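Local structure of transcriptional regulator (2GNP) at residues A[155-163]-A[232-240]. The protein is a transcriptional regulator from Streptococcus pneumoniae whose Rossmann-like domain probably binds a sugar or sugar-derived effector. Residues are numbered along the deposited sequence; the frame is centred on the assembly and turned at random.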
ATOM      1  N   VAL A 155       0.637   5.015   4.064  1.00 10.33           N
ATOM      2  CA  VAL A 155       1.791   4.590   3.233  1.00 10.95           C
ATOM      3  C   VAL A 155       1.597   3.125   2.967  1.00 11.51           C
ATOM      4  O   VAL A 155       1.607   2.365   3.908  1.00 10.39           O
ATOM      5  CB  VAL A 155       3.144   4.860   3.926  1.00 12.12           C
ATOM      6  CG1 VAL A 155       4.343   4.714   2.909  1.00 12.20           C
ATOM      7  CG2 VAL A 155       3.128   6.337   4.509  1.00 13.61           C
ATOM      8  N   VAL A 156       1.507   2.750   1.681  1.00 10.03           N
ATOM      9  CA  VAL A 156       1.113   1.369   1.338  1.00 10.25           C
ATOM     10  C   VAL A 156       1.914   0.851   0.108  1.00  9.59           C
ATOM     11  O   VAL A 156       2.366   1.624  -0.760  1.00 11.19           O
ATOM     12  CB  VAL A 156      -0.402   1.271   1.012  1.00  9.75           C
ATOM     13  CG1 VAL A 156      -1.249   1.768   2.182  1.00 12.03           C
ATOM     14  CG2 VAL A 156      -0.756   1.991  -0.325  1.00 11.40           C
ATOM     15  N   GLY A 157       2.138  -0.444   0.089  1.00 10.98           N
ATOM     16  CA  GLY A 157       2.560  -1.129  -1.146  1.00 12.42           C
ATOM     17  C   GLY A 157       1.294  -1.657  -1.850  1.00 12.90           C
ATOM     18  O   GLY A 157       0.168  -1.548  -1.325  1.00 14.33           O
ATOM     19  N   ILE A 158       1.477  -2.243  -3.030  1.00 12.32           N
ATOM     20  CA  ILE A 158       0.363  -2.841  -3.799  1.00 13.85           C
ATOM     21  C   ILE A 158       0.853  -4.219  -4.190  1.00 13.73           C
ATOM     22  O   ILE A 158       1.949  -4.356  -4.780  1.00 14.49           O
ATOM     23  CB  ILE A 158       0.009  -2.013  -5.076  1.00 13.47           C
ATOM     24  CG1 ILE A 158      -0.596  -0.633  -4.679  1.00 15.00           C
ATOM     25  CG2 ILE A 158      -0.969  -2.829  -5.994  1.00 12.82           C
ATOM     26  CD1 ILE A 158      -0.693   0.385  -5.879  1.00 14.12           C
ATOM     27  N   GLY A 159       0.055  -5.246  -3.863  1.00 13.43           N
ATOM     28  CA  GLY A 159       0.420  -6.630  -4.230  1.00 13.69           C
ATOM     29  C   GLY A 159      -0.312  -7.093  -5.490  1.00 15.02           C
ATOM     30  O   GLY A 159      -1.349  -6.537  -5.869  1.00 13.64           O
ATOM     31  N   ASP A 160       0.291  -8.057  -6.186  1.00 15.97           N
ATOM     32  CA  ASP A 160      -0.342  -8.596  -7.385  1.00 17.66           C
ATOM     33  C   ASP A 160      -0.930  -9.961  -7.034  1.00 18.08           C
ATOM     34  O   ASP A 160      -0.744 -10.420  -5.910  1.00 18.82           O
ATOM     35  CB  ASP A 160       0.664  -8.711  -8.566  1.00 18.99           C
ATOM     36  CG  ASP A 160       1.808  -9.638  -8.280  1.00 22.09           C
ATOM     37  OD1 ASP A 160       2.977  -9.161  -8.227  1.00 28.79           O
ATOM     38  OD2 ASP A 160       1.574 -10.842  -8.082  1.00 23.65           O
ATOM     39  N   PHE A 161      -1.619 -10.615  -7.974  1.00 17.84           N
ATOM     40  CA  PHE A 161      -2.232 -11.898  -7.666  1.00 19.10           C
ATOM     41  C   PHE A 161      -1.702 -12.925  -8.652  1.00 20.54           C
ATOM     42  O   PHE A 161      -2.391 -13.894  -8.991  1.00 20.05           O
ATOM     43  CB  PHE A 161      -3.739 -11.776  -7.727  1.00 19.99           C
ATOM     44  CG  PHE A 161      -4.466 -12.816  -6.940  1.00 20.61           C
ATOM     45  CD1 PHE A 161      -5.323 -13.699  -7.581  1.00 20.49           C
ATOM     46  CD2 PHE A 161      -4.290 -12.928  -5.568  1.00 21.09           C
ATOM     47  CE1 PHE A 161      -6.014 -14.688  -6.829  1.00 19.69           C
ATOM     48  CE2 PHE A 161      -4.958 -13.896  -4.845  1.00 18.26           C
ATOM     49  CZ  PHE A 161      -5.834 -14.763  -5.480  1.00 21.36           C
ATOM     50  N   SER A 162      -0.457 -12.655  -9.092  1.00 20.47           N
ATOM     51  CA  SER A 162       0.303 -13.588  -9.896  1.00 21.36           C
ATOM     52  C   SER A 162       0.714 -14.739  -8.987  1.00 21.73           C
ATOM     53  O   SER A 162       0.533 -14.697  -7.748  1.00 21.27           O
ATOM     54  CB  SER A 162       1.557 -12.923 -10.470  1.00 21.73           C
ATOM     55  OG  SER A 162       2.573 -12.915  -9.469  1.00 23.11           O
ATOM     56  N   ASN A 163       1.322 -15.774  -9.558  1.00 24.01           N
ATOM     57  CA  ASN A 163       1.836 -16.889  -8.753  1.00 25.60           C
ATOM     58  C   ASN A 163       2.734 -16.421  -7.588  1.00 25.85           C
ATOM     59  O   ASN A 163       2.589 -16.884  -6.474  1.00 27.02           O
ATOM     60  CB  ASN A 163       2.533 -17.952  -9.635  1.00 26.52           C
ATOM     61  CG  ASN A 163       2.143 -19.403  -9.270  1.00 29.81           C
ATOM     62  OD1 ASN A 163       1.770 -20.193 -10.117  1.00 27.93           O
ATOM     63  ND2 ASN A 163       2.256 -19.739  -8.006  1.00 34.40           N
ATOM     64  N   THR A 232       4.738  -7.283 -13.101  1.00 19.29           N
ATOM     65  CA  THR A 232       3.638  -8.163 -12.557  1.00 19.49           C
ATOM     66  C   THR A 232       2.605  -7.305 -11.794  1.00 19.39           C
ATOM     67  O   THR A 232       1.530  -7.793 -11.412  1.00 20.34           O
ATOM     68  CB  THR A 232       4.143  -9.223 -11.587  1.00 20.74           C
ATOM     69  OG1 THR A 232       4.784  -8.571 -10.501  1.00 20.38           O
ATOM     70  CG2 THR A 232       5.157 -10.220 -12.263  1.00 21.36           C
ATOM     71  N   LYS A 233       2.961  -6.052 -11.577  1.00 16.07           N
ATOM     72  CA  LYS A 233       2.050  -5.137 -10.874  1.00 17.21           C
ATOM     73  C   LYS A 233       1.220  -4.200 -11.732  1.00 16.13           C
ATOM     74  O   LYS A 233       0.484  -3.373 -11.178  1.00 15.46           O
ATOM     75  CB  LYS A 233       2.838  -4.366  -9.833  1.00 16.83           C
ATOM     76  CG  LYS A 233       3.136  -5.284  -8.679  1.00 19.47           C
ATOM     77  CD  LYS A 233       3.851  -4.577  -7.602  1.00 22.02           C
ATOM     78  CE  LYS A 233       4.228  -5.634  -6.544  1.00 21.94           C
ATOM     79  NZ  LYS A 233       4.625  -4.838  -5.388  1.00 21.25           N
ATOM     80  N   VAL A 234       1.293  -4.329 -13.065  1.00 15.56           N
ATOM     81  CA  VAL A 234       0.623  -3.363 -13.961  1.00 15.72           C
ATOM     82  C   VAL A 234      -0.904  -3.447 -13.784  1.00 16.16           C
ATOM     83  O   VAL A 234      -1.561  -2.403 -13.626  1.00 15.43           O
ATOM     84  CB  VAL A 234       0.981  -3.644 -15.423  1.00 16.35           C
ATOM     85  CG1 VAL A 234       0.067  -2.861 -16.405  1.00 16.94           C
ATOM     86  CG2 VAL A 234       2.462  -3.346 -15.621  1.00 15.93           C
ATOM     87  N   SER A 235      -1.462  -4.666 -13.777  1.00 15.75           N
ATOM     88  CA  SER A 235      -2.931  -4.799 -13.636  1.00 15.73           C
ATOM     89  C   SER A 235      -3.408  -4.257 -12.273  1.00 15.88           C
ATOM     90  O   SER A 235      -4.407  -3.535 -12.203  1.00 14.38           O
ATOM     91  CB  SER A 235      -3.375  -6.245 -13.803  1.00 16.41           C
ATOM     92  OG  SER A 235      -3.068  -6.716 -15.152  1.00 18.94           O
ATOM     93  N   SER A 236      -2.626  -4.543 -11.230  1.00 15.26           N
ATOM     94  CA  SER A 236      -2.979  -4.101  -9.868  1.00 16.48           C
ATOM     95  C   SER A 236      -2.961  -2.570  -9.757  1.00 15.11           C
ATOM     96  O   SER A 236      -3.886  -1.932  -9.189  1.00 13.68           O
ATOM     97  CB  SER A 236      -2.054  -4.699  -8.800  1.00 16.81           C
ATOM     98  OG  SER A 236      -1.956  -6.098  -8.974  1.00 22.45           O
ATOM     99  N   ILE A 237      -1.923  -1.957 -10.309  1.00 13.62           N
ATOM    100  CA  ILE A 237      -1.823  -0.508 -10.268  1.00 13.82           C
ATOM    101  C   ILE A 237      -2.959   0.129 -11.075  1.00 13.68           C
ATOM    102  O   ILE A 237      -3.597   1.093 -10.632  1.00 14.04           O
ATOM    103  CB  ILE A 237      -0.407  -0.048 -10.754  1.00 12.61           C
ATOM    104  CG1 ILE A 237       0.694  -0.529  -9.741  1.00 13.40           C
ATOM    105  CG2 ILE A 237      -0.369   1.445 -10.905  1.00 12.13           C
ATOM    106  CD1 ILE A 237       2.084  -0.376 -10.299  1.00 16.38           C
ATOM    107  N   LEU A 238      -3.282  -0.470 -12.217  1.00 12.91           N
ATOM    108  CA  LEU A 238      -4.361   0.109 -13.021  1.00 11.94           C
ATOM    109  C   LEU A 238      -5.694   0.057 -12.225  1.00 12.52           C
ATOM    110  O   LEU A 238      -6.487   1.010 -12.232  1.00 13.94           O
ATOM    111  CB  LEU A 238      -4.453  -0.683 -14.313  1.00 11.89           C
ATOM    112  CG  LEU A 238      -5.609  -0.281 -15.264  1.00 14.14           C
ATOM    113  CD1 LEU A 238      -5.550   1.217 -15.644  1.00 16.36           C
ATOM    114  CD2 LEU A 238      -5.519  -1.183 -16.475  1.00 14.78           C
ATOM    115  N   SER A 239      -5.899  -1.028 -11.486  1.00 12.64           N
ATOM    116  CA  SER A 239      -7.132  -1.191 -10.648  1.00 13.30           C
ATOM    117  C   SER A 239      -7.215  -0.088  -9.605  1.00 13.55           C
ATOM    118  O   SER A 239      -8.229   0.602  -9.444  1.00 13.17           O
ATOM    119  CB  SER A 239      -7.169  -2.507  -9.909  1.00 16.00           C
ATOM    120  OG  SER A 239      -7.253  -3.615 -10.777  1.00 19.42           O
ATOM    121  N   VAL A 240      -6.095   0.094  -8.911  1.00 12.14           N
ATOM    122  CA  VAL A 240      -6.010   1.119  -7.845  1.00 13.11           C
ATOM    123  C   VAL A 240      -6.259   2.511  -8.428  1.00 12.79           C
ATOM    124  O   VAL A 240      -6.976   3.333  -7.821  1.00 12.71           O
ATOM    125  CB  VAL A 240      -4.593   0.985  -7.215  1.00 12.44           C
ATOM    126  CG1 VAL A 240      -4.325   2.162  -6.381  1.00 13.00           C
ATOM    127  CG2 VAL A 240      -4.541  -0.369  -6.391  1.00 11.31           C
TER
HETATM  128  O   HOH W   1       4.403  -2.219  -3.671  1.00 15.07           O
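Ile158 lays its two branches over one side of helix 234-242: CG2 touches Ser236 CB at 3.5 Å, while CD1 meets Val240 CG2 tip to tip at 4.0 Å and rests on Ile237 CG1. With CG2 anti to the backbone N and CG1 anti to the carbonyl carbon (chi1 -68°), the short branch faces Ser236 and the long one Val240 and Ile237. Lys233, extended beyond CG, delivers NZ to Ile158 O (2.8 Å) almost in line with the carbonyl (164° at the oxygen). A water accepts from Ile158 N and, weakly, from the same ammonium. Ser236 OG lies 3.2 Å from Gly159 O, but is hydrogen-bonded to Val187 O, just before strand 188-190, so its proton may not go to Gly159. In the 3-10 segment leading into the helix, Thr232 OG1 donates to Asp160 OD1 (3.0 Å) from above the carboxylate plane. Asp160 OD2 takes Ser162 N, closing an Asx turn, and Ser162 OG from one face, which should limit the carboxylate's rotation; Ser162 also caps helix 163-167. Strand 153-160 thus packs its C-terminal end on the helix connecting parallel strands 223-227, its sheet neighbour, and 248-252. Asp160 OD1, 5.4 Å from Lys233 NZ without contact, would probably favour a charged lysine.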